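Aldehyde dehydrogenase (Listeria monocytogenes, PDB 3K9D) probably acts as an NAD- or NADP-dependent oxidoreductase on aldehyde or oxo groups. Local coordinates at residues 126-131 with 196-201; 184-187 with 191-194; 206-211 with 426-431; 365-370 with 391-396. All coordinates share one frame; numbering follows the deposited sequence. Where two conformers were deposited one is given.

Contact 1. Residues 126-131 with 196-201; sequences IYKTLI and LATGGS
Lys128, on helix 121-134, reaches to the end of strand 192-197 and meets Leu196 and Thr198. The inner part of the contact is apolar and close: the lysine methylenes run alongside the leucine, the two side chains pointing opposite ways. Lys128 CE lies 3.7 Å from Leu196 CB, and Lys128 CD lies 3.9 Å from Leu196 CD1. With CG set beside the backbone N (chi1 -70°) and every later torsion near 180°, the lysine is stretched almost to full length, which carries its ammonium group to the backbone and hydroxyl groups where strand 192-197 gives way to loop. There Lys128 NZ donates to Thr198 OG1 at 2.9 Å and, weakly, to Leu196 O at 3.3 Å. The threonine hydroxyl is also hydrogen-bonded to Thr419 OG1; the loop carrying Thr419 therefore holds this hydroxyl and also packs on the lysine. Ile139 and Phe141 of strand 138-143 touch the lysine as well, and Ile434 packs on Leu196. The outer side is looser: Thr198 is partly exposed, and the chain runs on through Gly199 to exposed Gly200, the N-cap of helix 201-207. A helix laid over parallel strands, with a glycine-bearing turn leading from a strand end into the next helix, is typical of the Rossmann-type nucleotide-binding fold, consistent with the cofactor domain of aldehyde dehydrogenases.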
loop_
_atom_site.group_PDB
_atom_site.type_symbol
_atom_site.label_atom_id
_atom_site.label_comp_id
_atom_site.label_asym_id
_atom_site.label_seq_id
_atom_site.Cartn_x
_atom_site.Cartn_y
_atom_site.Cartn_z
ATOM N N ILE A 126 -18.130 -12.185 4.805
ATOM C CA ILE A 126 -19.216 -11.357 4.255
ATOM C C ILE A 126 -18.668 -9.995 3.872
ATOM O O ILE A 126 -18.868 -9.541 2.755
ATOM C CB ILE A 126 -20.416 -11.232 5.244
ATOM C CG1 ILE A 126 -21.189 -12.547 5.295
ATOM C CG2 ILE A 126 -21.362 -10.105 4.829
ATOM C CD1 ILE A 126 -22.081 -12.733 6.556
ATOM N N TYR A 127 -17.965 -9.374 4.814
ATOM C CA TYR A 127 -17.410 -8.035 4.677
ATOM C C TYR A 127 -16.368 -7.921 3.554
ATOM O O TYR A 127 -16.461 -7.017 2.757
ATOM C CB TYR A 127 -16.843 -7.569 6.031
ATOM C CG TYR A 127 -15.603 -6.712 5.949
ATOM C CD1 TYR A 127 -15.682 -5.355 5.619
ATOM C CD2 TYR A 127 -14.340 -7.256 6.219
ATOM C CE1 TYR A 127 -14.516 -4.561 5.534
ATOM C CE2 TYR A 127 -13.180 -6.471 6.135
ATOM C CZ TYR A 127 -13.277 -5.134 5.802
ATOM O OH TYR A 127 -12.125 -4.374 5.728
ATOM N N LYS A 128 -15.410 -8.849 3.505
ATOM C CA LYS A 128 -14.344 -8.843 2.481
ATOM C C LYS A 128 -14.906 -9.053 1.084
ATOM O O LYS A 128 -14.445 -8.427 0.137
ATOM C CB LYS A 128 -13.280 -9.911 2.759
ATOM C CG LYS A 128 -12.408 -9.634 3.965
ATOM C CD LYS A 128 -11.166 -10.536 3.986
ATOM C CE LYS A 128 -10.180 -10.050 5.069
ATOM N NZ LYS A 128 -9.109 -11.019 5.412
ATOM N N THR A 129 -15.902 -9.934 0.979
ATOM C CA THR A 129 -16.563 -10.234 -0.277
ATOM C C THR A 129 -17.211 -8.963 -0.809
ATOM O O THR A 129 -16.935 -8.550 -1.933
ATOM C CB THR A 129 -17.609 -11.339 -0.113
ATOM O OG1 THR A 129 -16.967 -12.557 0.259
ATOM C CG2 THR A 129 -18.369 -11.575 -1.429
ATOM N N LEU A 130 -18.028 -8.331 0.033
ATOM C CA LEU A 130 -18.744 -7.107 -0.311
ATOM C C LEU A 130 -17.836 -6.003 -0.809
ATOM O O LEU A 130 -18.130 -5.382 -1.827
ATOM C CB LEU A 130 -19.504 -6.583 0.906
ATOM C CG LEU A 130 -20.834 -7.231 1.248
ATOM C CD1 LEU A 130 -21.158 -6.911 2.674
ATOM C CD2 LEU A 130 -21.918 -6.754 0.324
ATOM N N ILE A 131 -16.738 -5.759 -0.095
ATOM C CA ILE A 131 -15.801 -4.701 -0.498
ATOM C C ILE A 131 -14.944 -5.028 -1.752
ATOM O O ILE A 131 -14.712 -4.151 -2.582
ATOM C CB ILE A 131 -14.959 -4.152 0.710
ATOM C CG1 ILE A 131 -14.013 -5.217 1.288
ATOM C CG2 ILE A 131 -15.913 -3.604 1.797
ATOM C CD1 ILE A 131 -12.965 -4.673 2.208
ATOM N N LEU A 196 -5.381 -9.575 1.587
ATOM C CA LEU A 196 -5.957 -9.086 2.846
ATOM C C LEU A 196 -5.590 -10.053 3.963
ATOM O O LEU A 196 -6.142 -11.152 4.079
ATOM C CB LEU A 196 -7.466 -8.904 2.759
ATOM C CG LEU A 196 -7.960 -7.865 1.751
ATOM C CD1 LEU A 196 -9.484 -7.874 1.623
ATOM C CD2 LEU A 196 -7.457 -6.509 2.155
ATOM N N ALA A 197 -4.635 -9.624 4.770
ATOM C CA ALA A 197 -3.953 -10.498 5.705
ATOM C C ALA A 197 -4.513 -10.289 7.107
ATOM O O ALA A 197 -3.956 -9.534 7.897
ATOM C CB ALA A 197 -2.450 -10.220 5.671
ATOM N N THR A 198 -5.629 -10.952 7.395
ATOM C CA THR A 198 -6.241 -10.903 8.726
ATOM C C THR A 198 -5.878 -12.172 9.513
ATOM O O THR A 198 -6.287 -13.286 9.162
ATOM C CB THR A 198 -7.772 -10.716 8.643
ATOM O OG1 THR A 198 -8.072 -9.626 7.763
ATOM C CG2 THR A 198 -8.365 -10.421 10.020
ATOM N N GLY A 199 -5.073 -11.993 10.555
ATOM C CA GLY A 199 -4.643 -13.101 11.404
ATOM C C GLY A 199 -3.424 -12.749 12.234
ATOM O O GLY A 199 -3.117 -11.575 12.422
ATOM N N GLY A 200 -2.731 -13.780 12.716
ATOM C CA GLY A 200 -1.571 -13.635 13.611
ATOM C C GLY A 200 -0.331 -12.994 13.008
ATOM O O GLY A 200 -0.246 -12.819 11.789
ATOM N N SER A 201 0.635 -12.668 13.873
ATOM C CA SER A 201 1.848 -11.930 13.490
ATOM C C SER A 201 2.746 -12.649 12.485
ATOM O O SER A 201 3.390 -12.011 11.648
ATOM C CB SER A 201 2.662 -11.569 14.734
ATOM O OG SER A 201 3.043 -12.737 15.439
#

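Contact 2. Residues 184-187 with 191-194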
loop_
_atom_site.group_PDB
_atom_site.type_symbol
_atom_site.label_atom_id
_atom_site.label_comp_id
_atom_site.label_asym_id
_atom_site.label_seq_id
_atom_site.Cartn_x
_atom_site.Cartn_y
_atom_site.Cartn_z
ATOM N N ASP A 184 0.272 -20.676 1.260
ATOM C CA ASP A 184 1.514 -20.130 0.676
ATOM C C ASP A 184 1.385 -19.922 -0.836
ATOM O O ASP A 184 1.853 -18.915 -1.371
ATOM C CB ASP A 184 2.707 -21.048 0.943
ATOM C CG ASP A 184 4.021 -20.444 0.455
ATOM O OD1 ASP A 184 4.457 -19.439 1.047
ATOM O OD2 ASP A 184 4.605 -20.964 -0.516
ATOM N N GLN A 185 0.767 -20.888 -1.508
ATOM C CA GLN A 185 0.542 -20.824 -2.950
ATOM C C GLN A 185 -0.426 -19.689 -3.276
ATOM O O GLN A 185 -0.199 -18.938 -4.222
ATOM C CB GLN A 185 0.044 -22.179 -3.505
ATOM C CG GLN A 185 -0.336 -22.201 -5.004
ATOM C CD GLN A 185 0.828 -21.863 -5.958
ATOM O OE1 GLN A 185 1.453 -22.749 -6.512
ATOM N NE2 GLN A 185 1.099 -20.579 -6.152
ATOM N N LEU A 186 -1.473 -19.536 -2.465
ATOM C CA LEU A 186 -2.437 -18.441 -2.640
ATOM C C LEU A 186 -1.791 -17.074 -2.543
ATOM O O LEU A 186 -2.084 -16.184 -3.347
ATOM C CB LEU A 186 -3.599 -18.538 -1.642
ATOM C CG LEU A 186 -4.662 -17.419 -1.690
ATOM C CD1 LEU A 186 -5.454 -17.398 -3.029
ATOM C CD2 LEU A 186 -5.636 -17.512 -0.522
ATOM N N MET A 187 -0.910 -16.910 -1.560
ATOM C CA MET A 187 -0.254 -15.642 -1.339
ATOM C C MET A 187 0.809 -15.369 -2.416
ATOM O O MET A 187 0.915 -14.242 -2.881
ATOM C CB MET A 187 0.388 -15.575 0.066
ATOM C CG MET A 187 -0.595 -15.515 1.251
ATOM S SD MET A 187 0.223 -15.301 2.857
ATOM C CE MET A 187 1.345 -16.693 2.862
ATOM N N ASP A 191 -1.016 -14.488 -10.271
ATOM C CA ASP A 191 -2.354 -13.988 -10.590
ATOM C C ASP A 191 -3.143 -13.422 -9.397
ATOM O O ASP A 191 -4.155 -12.711 -9.574
ATOM C CB ASP A 191 -3.123 -15.050 -11.379
ATOM C CG ASP A 191 -2.505 -15.300 -12.728
ATOM O OD1 ASP A 191 -2.015 -14.315 -13.316
ATOM O OD2 ASP A 191 -2.495 -16.457 -13.205
ATOM N N THR A 192 -2.641 -13.710 -8.192
ATOM C CA THR A 192 -3.070 -13.033 -6.967
ATOM C C THR A 192 -2.553 -11.592 -6.937
ATOM O O THR A 192 -1.339 -11.358 -6.946
ATOM C CB THR A 192 -2.580 -13.804 -5.723
ATOM O OG1 THR A 192 -3.071 -15.152 -5.790
ATOM C CG2 THR A 192 -3.061 -13.135 -4.428
ATOM N N ALA A 193 -3.478 -10.630 -6.881
ATOM C CA ALA A 193 -3.133 -9.207 -7.000
ATOM C C ALA A 193 -2.843 -8.515 -5.673
ATOM O O ALA A 193 -2.079 -7.527 -5.612
ATOM C CB ALA A 193 -4.228 -8.476 -7.720
ATOM N N VAL A 194 -3.468 -9.024 -4.618
ATOM C CA VAL A 194 -3.382 -8.412 -3.301
ATOM C C VAL A 194 -3.721 -9.445 -2.228
ATOM O O VAL A 194 -4.443 -10.409 -2.486
ATOM C CB VAL A 194 -4.277 -7.129 -3.189
ATOM C CG1 VAL A 194 -5.750 -7.495 -3.008
ATOM C CG2 VAL A 194 -3.786 -6.177 -2.071
#
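In Thr192, chi1 of -57° sets OG1 opposite the carbonyl carbon and beside the backbone N, and from there the hydroxyl meets the main-chain carbonyl of Leu186. The two residues belong to a helix-to-strand connection of the Rossmann-type sheet: helix 180-188 ends, the chain reverses, and strand 192-197 sets out next to strand 102-116. Thr192 OG1 donates to Leu186 O at 2.8 Å. The C=O...donor angle is 155°, so the hydroxyl approaches in the carbonyl plane, about 25° off the line of the C=O bond. A side chain at the start of the strand thus ties itself to the last turn of the helix, across a connection of only a few residues. The next carbonyl is treated alike, since Met187 O is hydrogen-bonded to Thr212 OG1, so two threonine hydroxyls from different parts of the chain grip successive carbonyls near the C-terminal end of the helix. All three touching residues are buried, so the bond satisfies polar groups within the protein interior. Leu186 CG stands anti to its backbone N (chi1 178°), and the side chain packs on Ala113, Val140 and Ser142 of the sheet; Ile18 of helix 6-28 and Ala113 press on Thr192. The threonine methyl shares the approach to the same oxygen, with Thr192 CG2 lying 3.4 Å from Leu186 O.

Contact 3. Residues 206-211 with 426-431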
loop_
_atom_site.group_PDB
_atom_site.type_symbol
_atom_site.label_atom_id
_atom_site.label_comp_id
_atom_site.label_asym_id
_atom_site.label_seq_id
_atom_site.Cartn_x
_atom_site.Cartn_y
_atom_site.Cartn_z
ATOM N N ALA A 206 4.310 -13.234 6.883
ATOM C CA ALA A 206 4.347 -14.141 5.729
ATOM C C ALA A 206 3.822 -13.474 4.465
ATOM O O ALA A 206 4.350 -13.710 3.377
ATOM C CB ALA A 206 3.562 -15.436 6.002
ATOM N N ALA A 207 2.784 -12.654 4.628
ATOM C CA ALA A 207 2.133 -11.950 3.523
ATOM C C ALA A 207 3.057 -10.892 2.915
ATOM O O ALA A 207 3.096 -10.709 1.694
ATOM C CB ALA A 207 0.837 -11.312 3.996
ATOM N N TYR A 208 3.813 -10.206 3.767
ATOM C CA TYR A 208 4.758 -9.204 3.278
ATOM C C TYR A 208 6.073 -9.797 2.771
ATOM O O TYR A 208 6.933 -9.072 2.249
ATOM C CB TYR A 208 4.998 -8.111 4.325
ATOM C CG TYR A 208 3.870 -7.114 4.377
ATOM C CD1 TYR A 208 3.747 -6.113 3.407
ATOM C CD2 TYR A 208 2.910 -7.182 5.389
ATOM C CE1 TYR A 208 2.694 -5.189 3.455
ATOM C CE2 TYR A 208 1.856 -6.280 5.447
ATOM C CZ TYR A 208 1.752 -5.287 4.488
ATOM O OH TYR A 208 0.696 -4.408 4.565
ATOM N N SER A 209 6.207 -11.117 2.901
ATOM C CA SER A 209 7.350 -11.851 2.376
ATOM C C SER A 209 7.002 -12.699 1.141
ATOM O O SER A 209 7.850 -13.426 0.628
ATOM C CB SER A 209 7.941 -12.730 3.475
ATOM O OG SER A 209 8.210 -11.945 4.628
ATOM N N SER A 210 5.767 -12.567 0.664
ATOM C CA SER A 210 5.202 -13.415 -0.397
ATOM C C SER A 210 5.584 -13.026 -1.836
ATOM O O SER A 210 5.468 -13.850 -2.765
ATOM C CB SER A 210 3.679 -13.417 -0.284
ATOM O OG SER A 210 3.147 -12.127 -0.554
ATOM N N GLY A 211 6.015 -11.778 -2.024
ATOM C CA GLY A 211 6.226 -11.235 -3.367
ATOM C C GLY A 211 4.996 -10.560 -3.946
ATOM O O GLY A 211 5.068 -9.950 -5.005
ATOM N N GLY A 426 3.121 -0.646 12.847
ATOM C CA GLY A 426 2.841 -2.052 13.080
ATOM C C GLY A 426 3.278 -2.983 11.961
ATOM O O GLY A 426 3.010 -4.179 12.023
ATOM N N GLY A 427 3.955 -2.448 10.944
ATOM C CA GLY A 427 4.470 -3.256 9.831
ATOM C C GLY A 427 3.536 -3.500 8.656
ATOM O O GLY A 427 3.725 -4.461 7.890
ATOM N N SER A 428 2.531 -2.638 8.508
ATOM C CA SER A 428 1.559 -2.751 7.424
ATOM C C SER A 428 1.623 -1.595 6.425
ATOM O O SER A 428 2.212 -0.549 6.702
ATOM C CB SER A 428 0.135 -2.884 7.988
ATOM O OG SER A 428 -0.833 -2.952 6.950
ATOM N N SER A 429 0.998 -1.798 5.269
ATOM C CA SER A 429 0.934 -0.797 4.199
ATOM C C SER A 429 -0.160 0.254 4.383
ATOM O O SER A 429 -0.172 1.272 3.686
ATOM C CB SER A 429 0.720 -1.498 2.863
ATOM O OG SER A 429 -0.483 -2.251 2.889
ATOM N N SER A 430 -1.088 -0.001 5.301
ATOM C CA SER A 430 -2.225 0.883 5.505
ATOM C C SER A 430 -2.644 0.967 6.963
ATOM O O SER A 430 -2.635 -0.033 7.677
ATOM C CB SER A 430 -3.428 0.376 4.715
ATOM O OG SER A 430 -4.514 1.286 4.816
ATOM N N SER A 431 -3.072 2.157 7.370
ATOM C CA SER A 431 -3.637 2.390 8.695
ATOM C C SER A 431 -5.164 2.427 8.610
ATOM O O SER A 431 -5.850 2.709 9.599
ATOM C CB SER A 431 -3.131 3.729 9.242
ATOM O OG SER A 431 -3.463 4.781 8.343
#
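This is a tyrosine-to-backbone hydrogen bond between two irregular pieces of chain, the turn that follows helix 201-207 and the long loop that precedes strand 440-447, at the subunit interface. Tyr208 carries it from the first side and Gly427, Ser428 and Ser429 from the second. With CG beside its backbone N (chi1 -78°), the Tyr208 ring leaves the type I turn Ala207-Ser210 and extends to the serine-rich loop. Its hydroxyl accepts the amide of Ser429, N to OH 2.7 Å, with a moderately bent N-H...O angle of 147°. Over one face of the ring lies a carbonyl, Gly427 O, 3.6 Å from Tyr208 CE2. Two serine hydroxyls gather near the phenol oxygen: Ser429 OG is 3.0 Å and Ser428 OG 3.2 Å from Tyr208 OH. Both have partners on strand 214-216, Ser428 OG bonding to Gly216 O and Ser429 OG to Ala214 O, so the loop is fastened to the strand as well as to the tyrosine. Within the turn, Ser210 OG also donates to Ala207 O at 2.7 Å. The second subunit adds its own cover, Pro213 of that chain packing on Tyr208. Because Tyr208 OH is hydrogen-bonded to the amide of Gly216 as well as to that of Ser429, two backbone N-H groups converge on one phenol oxygen; they hold that oxygen in place and would be expected to polarise its O-H bond.

Contact 4. Residues 365-370 with 391-396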
loop_
_atom_site.group_PDB
_atom_site.type_symbol
_atom_site.label_atom_id
_atom_site.label_comp_id
_atom_site.label_asym_id
_atom_site.label_seq_id
_atom_site.Cartn_x
_atom_site.Cartn_y
_atom_site.Cartn_z
ATOM N N ILE A 365 3.333 0.601 26.763
ATOM C CA ILE A 365 2.492 -0.563 26.471
ATOM C C ILE A 365 2.495 -0.830 24.980
ATOM O O ILE A 365 2.864 -1.926 24.542
ATOM C CB ILE A 365 1.009 -0.352 26.934
ATOM C CG1 ILE A 365 0.875 -0.464 28.455
ATOM C CG2 ILE A 365 0.078 -1.359 26.292
ATOM C CD1 ILE A 365 -0.439 0.102 28.966
ATOM N N LEU A 366 2.100 0.184 24.211
ATOM C CA LEU A 366 1.932 0.049 22.773
ATOM C C LEU A 366 3.226 -0.272 22.043
ATOM O O LEU A 366 3.233 -1.120 21.156
ATOM C CB LEU A 366 1.251 1.289 22.185
ATOM C CG LEU A 366 -0.231 1.495 22.559
ATOM C CD1 LEU A 366 -0.636 2.908 22.257
ATOM C CD2 LEU A 366 -1.147 0.500 21.833
ATOM N N TYR A 367 4.329 0.362 22.441
ATOM C CA TYR A 367 5.607 0.118 21.747
ATOM C C TYR A 367 6.137 -1.299 21.931
ATOM O O TYR A 367 6.775 -1.834 21.031
ATOM C CB TYR A 367 6.662 1.174 22.088
ATOM C CG TYR A 367 6.454 2.478 21.356
ATOM C CD1 TYR A 367 6.268 2.501 19.973
ATOM C CD2 TYR A 367 6.444 3.689 22.042
ATOM C CE1 TYR A 367 6.073 3.706 19.294
ATOM C CE2 TYR A 367 6.239 4.893 21.380
ATOM C CZ TYR A 367 6.062 4.896 20.006
ATOM O OH TYR A 367 5.868 6.091 19.352
ATOM N N HIS A 368 5.837 -1.922 23.071
ATOM C CA HIS A 368 6.104 -3.351 23.234
ATOM C C HIS A 368 5.139 -4.239 22.433
ATOM O O HIS A 368 5.555 -5.218 21.837
ATOM C CB HIS A 368 6.074 -3.757 24.696
ATOM C CG HIS A 368 7.254 -3.270 25.479
ATOM N ND1 HIS A 368 7.341 -1.985 25.969
ATOM C CD2 HIS A 368 8.377 -3.904 25.885
ATOM C CE1 HIS A 368 8.477 -1.844 26.628
ATOM N NE2 HIS A 368 9.123 -2.996 26.596
ATOM N N GLU A 369 3.853 -3.897 22.451
ATOM C CA GLU A 369 2.832 -4.678 21.769
ATOM C C GLU A 369 1.585 -3.820 21.535
ATOM O O GLU A 369 1.049 -3.219 22.474
ATOM C CB GLU A 369 2.485 -5.947 22.573
ATOM C CG GLU A 369 1.446 -6.837 21.900
ATOM C CD GLU A 369 1.384 -8.255 22.466
ATOM O OE1 GLU A 369 2.430 -8.794 22.891
ATOM O OE2 GLU A 369 0.280 -8.842 22.463
ATOM N N GLY A 370 1.132 -3.769 20.281
ATOM C CA GLY A 370 -0.094 -3.063 19.936
ATOM C C GLY A 370 0.018 -1.742 19.197
ATOM O O GLY A 370 -0.998 -1.216 18.748
ATOM N N LYS A 391 -0.140 12.078 19.562
ATOM C CA LYS A 391 1.025 11.429 20.141
ATOM C C LYS A 391 0.972 9.919 20.302
ATOM O O LYS A 391 2.005 9.257 20.155
ATOM C CB LYS A 391 1.395 12.110 21.473
ATOM C CG LYS A 391 2.168 13.388 21.290
ATOM C CD LYS A 391 2.635 13.975 22.608
ATOM C CE LYS A 391 3.550 15.176 22.368
ATOM N NZ LYS A 391 2.888 16.308 21.645
ATOM N N LYS A 392 -0.200 9.369 20.616
ATOM C CA LYS A 392 -0.332 7.915 20.849
ATOM C C LYS A 392 -0.109 7.137 19.560
ATOM O O LYS A 392 -0.779 7.406 18.557
ATOM C CB LYS A 392 -1.709 7.555 21.439
ATOM C CG LYS A 392 -2.082 8.233 22.780
ATOM C CD LYS A 392 -1.248 7.765 23.958
ATOM C CE LYS A 392 -0.102 8.723 24.262
ATOM N NZ LYS A 392 -0.464 10.145 24.575
ATOM N N PRO A 393 0.831 6.162 19.575
ATOM C CA PRO A 393 1.179 5.482 18.316
ATOM C C PRO A 393 0.146 4.429 17.889
ATOM O O PRO A 393 0.402 3.223 17.956
ATOM C CB PRO A 393 2.542 4.853 18.617
ATOM C CG PRO A 393 2.518 4.598 20.132
ATOM C CD PRO A 393 1.597 5.647 20.730
ATOM N N VAL A 394 -1.023 4.896 17.469
ATOM C CA VAL A 394 -2.118 4.026 17.011
ATOM C C VAL A 394 -2.683 4.573 15.714
ATOM O O VAL A 394 -2.399 5.703 15.348
ATOM C CB VAL A 394 -3.283 3.884 18.055
ATOM C CG1 VAL A 394 -2.801 3.196 19.332
ATOM C CG2 VAL A 394 -3.940 5.228 18.355
ATOM N N SER A 395 -3.488 3.771 15.030
ATOM C CA SER A 395 -4.165 4.219 13.816
ATOM C C SER A 395 -5.610 4.609 14.064
ATOM O O SER A 395 -6.211 5.352 13.279
ATOM C CB SER A 395 -4.094 3.145 12.746
ATOM O OG SER A 395 -2.736 2.839 12.461
ATOM N N ARG A 396 -6.171 4.099 15.155
ATOM C CA ARG A 396 -7.529 4.462 15.540
ATOM C C ARG A 396 -7.547 4.777 17.028
ATOM O O ARG A 396 -7.208 3.942 17.853
ATOM C CB ARG A 396 -8.562 3.376 15.135
ATOM C CG ARG A 396 -8.251 1.971 15.637
ATOM C CD ARG A 396 -8.966 0.845 14.891
ATOM N NE ARG A 396 -8.761 0.862 13.447
ATOM C CZ ARG A 396 -7.632 0.568 12.794
ATOM N NH1 ARG A 396 -6.528 0.223 13.431
ATOM N NH2 ARG A 396 -7.616 0.626 11.466
#
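An inverse gamma turn centred on Pro393, just ahead of strand 396-399, the outermost strand, within this chain, of the parallel sheet, packs against Leu366 and Tyr367 in the last turn of helix 355-368. The contact is apolar. Pro393 lies over one face of the Tyr367 ring in a CH-pi contact: Pro393 CG is 3.9 Å from the ring centroid, 24° off the normal, and is displaced toward the rim, where it comes 3.6 Å from Tyr367 CZ. Beside it, Leu366 holds its CG near the backbone N (chi1 -69°), and its CD1 touches two partners. Leu366 CD1 meets Pro393 CD at 3.8 Å and Val394 CG1 at 3.7 Å. Leu375 of strand 374-378 backs both Leu366 and Val394, whereas the tyrosine sits at the exposed margin. The main chain beyond the proline is tied to the dimer partner, as Val394 O accepts a hydrogen bond from Arg443 NE of the second subunit, and Arg396 pairs with a strand of that chain, extending the sheet across the interface. The turn itself is closed by a short backbone bond from Val394 N to Lys392 O, 2.7 Å.

In the fold
Contacts 1 and 2 share strand 192-197 and lie with their centres about 14 Å apart in the mixed, Rossmann-type sheet region, contact 2 nested within the chain loop that contact 1 closes. Contact 3 comes next, at the end of helix 201-207, its centre about 13 Å from that of contact 2; Ala207 packs on Ala197 and on the Met187 sulfur, so the first three contacts form a continuous group. The second segment of contact 3, 426-431, comes from much later in the chain, so contact 4 is nested inside its span. Contact 4 belongs to the other, parallel sheet, about 30 Å from contact 2 between centres, yet Ser431 touches Ser395 and Arg396. Contact 3 therefore links the two sheet regions next to the second subunit.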